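Local atomic coordinates of spore coat polysaccharide biosynthesis protein spsE (Bacillus subtilis, PDB entry 1VLI), a protein that probably acts as an N-acylneuraminate-9-phosphate synthase-like enzyme in the making of spore coat polysaccharide. Residues A[31-36]-A[247-252]; A[162-167]-A[189-194]. One frame throughout, in Å; residues are numbered along the deposited sequence.

In the fold
Contacts 1 and 2 lie in one parallel sheet of eight strands, the closed wall of a TIM barrel of the NeuB family. Contact 1 pairs the first barrel strand, 30-36, with the last, 244-248, across 210 intervening residues; contact 2 pairs the neighbouring strands 161-164 and 188-193, which come between them in sequence and are linked by helix 170-181. Their centres are about 17 Å apart and their nearest atoms about 5 Å, without touching. Strand 220-225 separates 188-193 from 244-248, and the loop after it carries H226, which binds zinc with H248. Both contacts thus reach the zinc end of the barrel, contact 1 as ligand-bearing wall and contact 2 beside it.

Contact 1: residues A[31-36]-A[247-252]; sequences IIAEAG and KHFTID
E34 and H248 face each other in a parallel strand pair, where K247 N bonds to I32 O at 3.2 Å, E34 N to K247 O at 2.8 Å, and F249 N to E34 O at 3.1 Å. E34 and H248 share the barrel's inner face and run side by side. The methylene E34 CG, placed by chi1 (145°), sits 3.4 Å from the centroid of the H248 ring, almost on the ring normal, in a CH-pi contact. Beyond it the bend at chi2 (81°) turns the carboxylate, whose plane stands 51° from the ring, with OE2 forming a long, weak ion pair with K62. A histidine suits this place: NE2 binds zinc together with H226, while ND1 donates to a water at 2.9 Å, and that water also donates to E34 O, so both ring nitrogens are occupied and the ring's rotation is fixed.

On the outer face, small residues make room for an aromatic. F249 CE1 lies 3.5 Å from A33 CB and 3.8 Å from A35 CB, and the ring continues onto L49 and A52 of helix 43-56. The lysine chain of K247 ends in a salt bridge with D225. First strand against last, this pairing closes a TIM barrel, with the metal site at the C-terminal ends of its strands.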
ATOM      1  N   ILE A  31     -12.522   7.340   4.325  1.00 48.03           N
ATOM      2  CA  ILE A  31     -12.827   5.896   4.267  1.00 46.82           C
ATOM      3  C   ILE A  31     -12.636   5.297   2.901  1.00 49.61           C
ATOM      4  O   ILE A  31     -13.271   5.725   1.905  1.00 49.46           O
ATOM      5  CB  ILE A  31     -14.256   5.572   4.795  1.00 46.35           C
ATOM      6  CG1 ILE A  31     -14.483   6.192   6.154  1.00 45.77           C
ATOM      7  CG2 ILE A  31     -14.484   4.056   4.843  1.00 45.55           C
ATOM      8  CD1 ILE A  31     -15.901   6.175   6.632  1.00 48.44           C
ATOM      9  N   ILE A  32     -11.770   4.285   2.858  1.00 52.10           N
ATOM     10  CA  ILE A  32     -11.412   3.599   1.610  1.00 49.60           C
ATOM     11  C   ILE A  32     -12.024   2.204   1.608  1.00 53.63           C
ATOM     12  O   ILE A  32     -11.643   1.349   2.422  1.00 50.97           O
ATOM     13  CB  ILE A  32      -9.926   3.505   1.505  1.00 46.40           C
ATOM     14  CG1 ILE A  32      -9.280   4.884   1.658  1.00 57.91           C
ATOM     15  CG2 ILE A  32      -9.461   2.879   0.208  1.00 32.96           C
ATOM     16  CD1 ILE A  32      -7.736   4.794   1.940  1.00 47.88           C
ATOM     17  N   ALA A  33     -12.996   1.977   0.714  1.00 52.17           N
ATOM     18  CA  ALA A  33     -13.492   0.621   0.527  1.00 52.79           C
ATOM     19  C   ALA A  33     -12.606  -0.102  -0.478  1.00 56.39           C
ATOM     20  O   ALA A  33     -12.442   0.356  -1.609  1.00 61.94           O
ATOM     21  CB  ALA A  33     -14.913   0.637   0.090  1.00 53.68           C
ATOM     22  N   GLU A  34     -12.034  -1.227  -0.062  1.00 57.63           N
ATOM     23  CA  GLU A  34     -11.019  -1.934  -0.835  1.00 59.96           C
ATOM     24  C   GLU A  34     -11.666  -3.149  -1.537  1.00 61.21           C
ATOM     25  O   GLU A  34     -11.987  -4.178  -0.913  1.00 59.16           O
ATOM     26  CB  GLU A  34      -9.799  -2.234   0.088  1.00 64.57           C
ATOM     27  CG  GLU A  34      -8.999  -3.524  -0.083  1.00 71.06           C
ATOM     28  CD  GLU A  34      -7.980  -3.479  -1.204  1.00 86.71           C
ATOM     29  OE1 GLU A  34      -8.297  -2.997  -2.322  1.00 91.21           O
ATOM     30  OE2 GLU A  34      -6.857  -3.966  -0.965  1.00 90.86           O
ATOM     31  N   ALA A  35     -11.923  -2.964  -2.844  1.00 62.23           N
ATOM     32  CA  ALA A  35     -12.598  -3.947  -3.702  1.00 59.59           C
ATOM     33  C   ALA A  35     -11.655  -5.051  -4.182  1.00 59.40           C
ATOM     34  O   ALA A  35     -12.098  -6.179  -4.425  1.00 59.11           O
ATOM     35  CB  ALA A  35     -13.277  -3.249  -4.894  1.00 58.94           C
ATOM     36  N   GLY A  36     -10.365  -4.728  -4.309  1.00 59.23           N
ATOM     37  CA  GLY A  36      -9.342  -5.704  -4.663  1.00 58.96           C
ATOM     38  C   GLY A  36      -9.556  -6.284  -6.052  1.00 61.49           C
ATOM     39  O   GLY A  36      -9.468  -5.564  -7.054  1.00 61.84           O
ATOM     40  N   LYS A 247     -10.818  -0.885   4.561  1.00 55.98           N
ATOM     41  CA  LYS A 247     -11.395  -2.213   4.815  1.00 56.32           C
ATOM     42  C   LYS A 247     -11.785  -2.871   3.499  1.00 58.91           C
ATOM     43  O   LYS A 247     -12.305  -2.181   2.600  1.00 57.21           O
ATOM     44  CB  LYS A 247     -12.638  -2.085   5.706  1.00 56.98           C
ATOM     45  CG  LYS A 247     -13.148  -3.381   6.353  1.00 55.73           C
ATOM     46  CD  LYS A 247     -12.551  -3.632   7.716  1.00 54.14           C
ATOM     47  CE  LYS A 247     -13.431  -4.576   8.535  1.00 57.64           C
ATOM     48  NZ  LYS A 247     -12.751  -4.965   9.810  1.00 54.54           N
ATOM     49  N   HIS A 248     -11.531  -4.183   3.383  1.00 58.17           N
ATOM     50  CA  HIS A 248     -11.984  -4.961   2.218  1.00 55.68           C
ATOM     51  C   HIS A 248     -13.500  -5.133   2.266  1.00 57.06           C
ATOM     52  O   HIS A 248     -14.088  -5.299   3.356  1.00 51.73           O
ATOM     53  CB  HIS A 248     -11.360  -6.347   2.165  1.00 54.10           C
ATOM     54  CG  HIS A 248      -9.877  -6.338   1.975  1.00 64.53           C
ATOM     55  ND1 HIS A 248      -9.271  -6.880   0.865  1.00 65.24           N
ATOM     56  CD2 HIS A 248      -8.875  -5.864   2.758  1.00 65.15           C
ATOM     57  CE1 HIS A 248      -7.960  -6.737   0.968  1.00 77.48           C
ATOM     58  NE2 HIS A 248      -7.692  -6.125   2.108  1.00 75.39           N
ATOM     59  N   PHE A 249     -14.121  -5.072   1.084  1.00 54.21           N
ATOM     60  CA  PHE A 249     -15.519  -5.411   0.950  1.00 55.91           C
ATOM     61  C   PHE A 249     -15.770  -6.234  -0.308  1.00 58.09           C
ATOM     62  O   PHE A 249     -14.968  -6.240  -1.240  1.00 56.18           O
ATOM     63  CB  PHE A 249     -16.397  -4.159   0.970  1.00 56.42           C
ATOM     64  CG  PHE A 249     -16.491  -3.441  -0.352  1.00 53.14           C
ATOM     65  CD1 PHE A 249     -15.411  -2.721  -0.840  1.00 53.00           C
ATOM     66  CD2 PHE A 249     -17.679  -3.461  -1.085  1.00 56.25           C
ATOM     67  CE1 PHE A 249     -15.486  -2.040  -2.035  1.00 53.66           C
ATOM     68  CE2 PHE A 249     -17.786  -2.777  -2.301  1.00 56.97           C
ATOM     69  CZ  PHE A 249     -16.692  -2.069  -2.788  1.00 58.64           C
ATOM     70  N   THR A 250     -16.881  -6.952  -0.305  1.00 60.46           N
ATOM     71  CA  THR A 250     -17.279  -7.753  -1.443  1.00 63.21           C
ATOM     72  C   THR A 250     -18.759  -7.524  -1.652  1.00 62.62           C
ATOM     73  O   THR A 250     -19.381  -6.802  -0.886  1.00 62.85           O
ATOM     74  CB  THR A 250     -16.968  -9.243  -1.210  1.00 64.40           C
ATOM     75  OG1 THR A 250     -17.469 -10.009  -2.315  1.00 66.73           O
ATOM     76  CG2 THR A 250     -17.759  -9.788   0.005  1.00 63.76           C
ATOM     77  N   ILE A 251     -19.311  -8.138  -2.688  1.00 63.48           N
ATOM     78  CA  ILE A 251     -20.722  -7.999  -3.006  1.00 64.27           C
ATOM     79  C   ILE A 251     -21.496  -9.145  -2.360  1.00 66.11           C
ATOM     80  O   ILE A 251     -22.708  -9.043  -2.127  1.00 68.06           O
ATOM     81  CB  ILE A 251     -20.914  -7.899  -4.578  1.00 65.16           C
ATOM     82  CG1 ILE A 251     -22.074  -6.977  -4.933  1.00 72.32           C
ATOM     83  CG2 ILE A 251     -21.005  -9.269  -5.300  1.00 61.22           C
ATOM     84  CD1 ILE A 251     -21.735  -5.514  -4.791  1.00 80.02           C
ATOM     85  N   ASP A 252     -20.768 -10.220  -2.044  1.00 67.98           N
ATOM     86  CA  ASP A 252     -21.337 -11.456  -1.486  1.00 70.57           C
ATOM     87  C   ASP A 252     -20.226 -12.325  -0.886  1.00 70.61           C
ATOM     88  O   ASP A 252     -19.365 -12.824  -1.611  1.00 70.58           O
ATOM     89  CB  ASP A 252     -22.097 -12.225  -2.585  1.00 71.29           C
ATOM     90  CG  ASP A 252     -22.512 -13.623  -2.166  1.00 74.40           C
ATOM     91  OD1 ASP A 252     -22.524 -13.938  -0.956  1.00 81.28           O
ATOM     92  OD2 ASP A 252     -22.862 -14.483  -2.996  1.00 81.78           O
TER
HETATM   93  O   HOH W   1     -10.960  -6.988  -1.452  1.00 58.09           O

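Contact 2: residues A[162-167]-A[189-194]; sequences IFSTAG and AIMHCV
T165 meets M191 and I190 just past the end of strand 161-164, and its side chain uses every atom. CB stands 3.5 Å from M191 O. From there OG1, turned between the backbone N and the carbonyl carbon (chi1 63°), donates to M191 O at 2.7 Å and receives a hydrogen bond from K301 NZ. The other branch, CG2, lies 3.3 Å from M191 O and 3.6 Å from I190 CG2, the two side chains of T165 and I190 crossing at about a right angle, with V173 of helix 170-181 close by. A branched residue with one polar and one apolar arm suits this seam; a valine here would probably leave M191 O without its hydroxyl donor and K301 NZ without one of its acceptors.

Deeper in the strands, the parallel pair is tied by F163 N to A189 O and M191 N to F163 O, the latter nearly straight (176°). F163 and I190 lie side by side on the face covered by helix 170-181, with F163 CZ 3.7 Å from I190 CG1. On the inner face I162 CG2 packs 3.5 Å from CG of selenomethionine M191, and S164 OG bonds to K139 NZ. Further along, C193 packs against A166, and the C193 side chain is about 6 Å from the zinc.

The chemistry therefore changes across this beta-alpha-beta unit. The helix side is apolar, whereas the inner face is mixed, hydrocarbon of I162 and M191 beside the S164 hydroxyl held by K139. K301 reaches T165 at the C-terminal end of the strand, and the two ammonium groups would probably polarise the hydroxyls they bind.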
ATOM      1  N   ILE A 162      -0.044   7.573   0.017  1.00 54.72           N
ATOM      2  CA  ILE A 162      -0.478   6.776   1.167  1.00 56.24           C
ATOM      3  C   ILE A 162       0.389   5.555   1.218  1.00 57.61           C
ATOM      4  O   ILE A 162       0.405   4.791   0.240  1.00 59.61           O
ATOM      5  CB  ILE A 162      -1.928   6.329   1.005  1.00 58.32           C
ATOM      6  CG1 ILE A 162      -2.831   7.522   0.696  1.00 54.65           C
ATOM      7  CG2 ILE A 162      -2.410   5.593   2.260  1.00 47.61           C
ATOM      8  CD1 ILE A 162      -4.215   7.110   0.241  1.00 55.18           C
ATOM      9  N   PHE A 163       1.137   5.364   2.306  1.00 55.58           N
ATOM     10  CA  PHE A 163       1.953   4.150   2.364  1.00 53.02           C
ATOM     11  C   PHE A 163       1.666   3.279   3.578  1.00 54.16           C
ATOM     12  O   PHE A 163       1.311   3.774   4.638  1.00 60.18           O
ATOM     13  CB  PHE A 163       3.434   4.405   2.084  1.00 48.30           C
ATOM     14  CG  PHE A 163       4.181   5.083   3.198  1.00 58.98           C
ATOM     15  CD1 PHE A 163       4.726   4.333   4.274  1.00 48.63           C
ATOM     16  CD2 PHE A 163       4.411   6.456   3.156  1.00 52.62           C
ATOM     17  CE1 PHE A 163       5.466   4.942   5.250  1.00 45.11           C
ATOM     18  CE2 PHE A 163       5.146   7.085   4.169  1.00 58.51           C
ATOM     19  CZ  PHE A 163       5.690   6.325   5.208  1.00 41.97           C
ATOM     20  N   SER A 164       1.748   1.971   3.382  1.00 50.71           N
ATOM     21  CA  SER A 164       1.376   1.038   4.396  1.00 51.87           C
ATOM     22  C   SER A 164       2.621   0.532   5.117  1.00 52.23           C
ATOM     23  O   SER A 164       3.734   0.645   4.610  1.00 53.02           O
ATOM     24  CB  SER A 164       0.590  -0.083   3.753  1.00 51.19           C
ATOM     25  OG  SER A 164      -0.793   0.257   3.732  1.00 66.77           O
ATOM     26  N   THR A 165       2.449  -0.021   6.298  1.00 55.34           N
ATOM     27  CA  THR A 165       3.614  -0.353   7.116  1.00 56.73           C
ATOM     28  C   THR A 165       3.597  -1.735   7.771  1.00 58.24           C
ATOM     29  O   THR A 165       4.160  -1.897   8.871  1.00 60.27           O
ATOM     30  CB  THR A 165       3.784   0.710   8.217  1.00 58.21           C
ATOM     31  OG1 THR A 165       2.643   0.680   9.079  1.00 53.08           O
ATOM     32  CG2 THR A 165       3.786   2.142   7.636  1.00 55.91           C
ATOM     33  N   ALA A 166       2.974  -2.732   7.135  1.00 56.29           N
ATOM     34  CA  ALA A 166       2.942  -4.069   7.738  1.00 57.37           C
ATOM     35  C   ALA A 166       4.350  -4.586   7.923  1.00 60.51           C
ATOM     36  O   ALA A 166       5.171  -4.540   6.988  1.00 61.35           O
ATOM     37  CB  ALA A 166       2.150  -5.044   6.910  1.00 55.29           C
ATOM     38  N   GLY A 167       4.637  -5.064   9.131  1.00 60.93           N
ATOM     39  CA  GLY A 167       5.945  -5.671   9.432  1.00 62.88           C
ATOM     40  C   GLY A 167       7.148  -4.733   9.501  1.00 63.27           C
ATOM     41  O   GLY A 167       8.287  -5.202   9.557  1.00 66.31           O
ATOM     42  N   ALA A 189       0.440  10.199   3.963  1.00 53.44           N
ATOM     43  CA  ALA A 189      -0.386   9.484   4.955  1.00 53.05           C
ATOM     44  C   ALA A 189       0.279   8.128   5.169  1.00 54.79           C
ATOM     45  O   ALA A 189       0.723   7.493   4.201  1.00 54.97           O
ATOM     46  CB  ALA A 189      -1.820   9.302   4.489  1.00 46.77           C
ATOM     47  N   ILE A 190       0.330   7.690   6.423  1.00 53.10           N
ATOM     48  CA  ILE A 190       1.057   6.464   6.801  1.00 52.99           C
ATOM     49  C   ILE A 190       0.022   5.529   7.407  1.00 52.64           C
ATOM     50  O   ILE A 190      -0.615   5.900   8.373  1.00 50.77           O
ATOM     51  CB  ILE A 190       2.140   6.806   7.862  1.00 54.36           C
ATOM     52  CG1 ILE A 190       3.100   7.884   7.324  1.00 56.69           C
ATOM     53  CG2 ILE A 190       2.907   5.545   8.299  1.00 49.47           C
ATOM     54  CD1 ILE A 190       4.263   8.213   8.231  1.00 52.37           C
HETATM   55  N   MSE A 191      -0.177   4.341   6.825  1.00 51.85           N
HETATM   56  CA  MSE A 191      -1.168   3.406   7.358  1.00 50.98           C
HETATM   57  C   MSE A 191      -0.478   2.387   8.266  1.00 53.44           C
HETATM   58  O   MSE A 191       0.501   1.787   7.883  1.00 57.44           O
HETATM   59  CB  MSE A 191      -1.898   2.662   6.263  1.00 49.57           C
HETATM   60  CG  MSE A 191      -2.479   3.558   5.107  1.00 50.72           C
HETATM   61 SE   MSE A 191      -3.914   4.668   5.741  1.00 61.36          SE
HETATM   62  CE  MSE A 191      -5.362   3.357   5.705  1.00 66.65           C
ATOM     63  N   HIS A 192      -1.001   2.191   9.458  1.00 53.62           N
ATOM     64  CA  HIS A 192      -0.656   1.030  10.263  1.00 57.63           C
ATOM     65  C   HIS A 192      -1.454  -0.136   9.735  1.00 57.69           C
ATOM     66  O   HIS A 192      -2.559   0.051   9.251  1.00 63.11           O
ATOM     67  CB  HIS A 192      -0.998   1.278  11.737  1.00 53.74           C
ATOM     68  CG  HIS A 192      -0.869   0.061  12.595  1.00 57.84           C
ATOM     69  ND1 HIS A 192       0.275  -0.711  12.627  1.00 53.06           N
ATOM     70  CD2 HIS A 192      -1.737  -0.513  13.460  1.00 56.84           C
ATOM     71  CE1 HIS A 192       0.109  -1.698  13.487  1.00 55.76           C
ATOM     72  NE2 HIS A 192      -1.097  -1.596  14.012  1.00 61.43           N
ATOM     73  N   CYS A 193      -0.928  -1.342   9.879  1.00 60.18           N
ATOM     74  CA  CYS A 193      -1.457  -2.451   9.142  1.00 59.05           C
ATOM     75  C   CYS A 193      -0.855  -3.762   9.616  1.00 59.83           C
ATOM     76  O   CYS A 193       0.312  -3.799   9.972  1.00 57.56           O
ATOM     77  CB  CYS A 193      -1.050  -2.221   7.686  1.00 57.33           C
ATOM     78  SG  CYS A 193      -1.671  -3.467   6.604  1.00 73.25           S
ATOM     79  N   VAL A 194      -1.633  -4.840   9.580  1.00 63.60           N
ATOM     80  CA  VAL A 194      -1.123  -6.208   9.819  1.00 68.12           C
ATOM     81  C   VAL A 194      -1.252  -7.095   8.556  1.00 73.61           C
ATOM     82  O   VAL A 194      -2.353  -7.232   8.000  1.00 75.67           O
ATOM     83  CB  VAL A 194      -1.903  -6.883  10.947  1.00 67.76           C
ATOM     84  CG1 VAL A 194      -1.248  -8.187  11.342  1.00 69.07           C
ATOM     85  CG2 VAL A 194      -2.042  -5.949  12.139  1.00 65.81           C
TER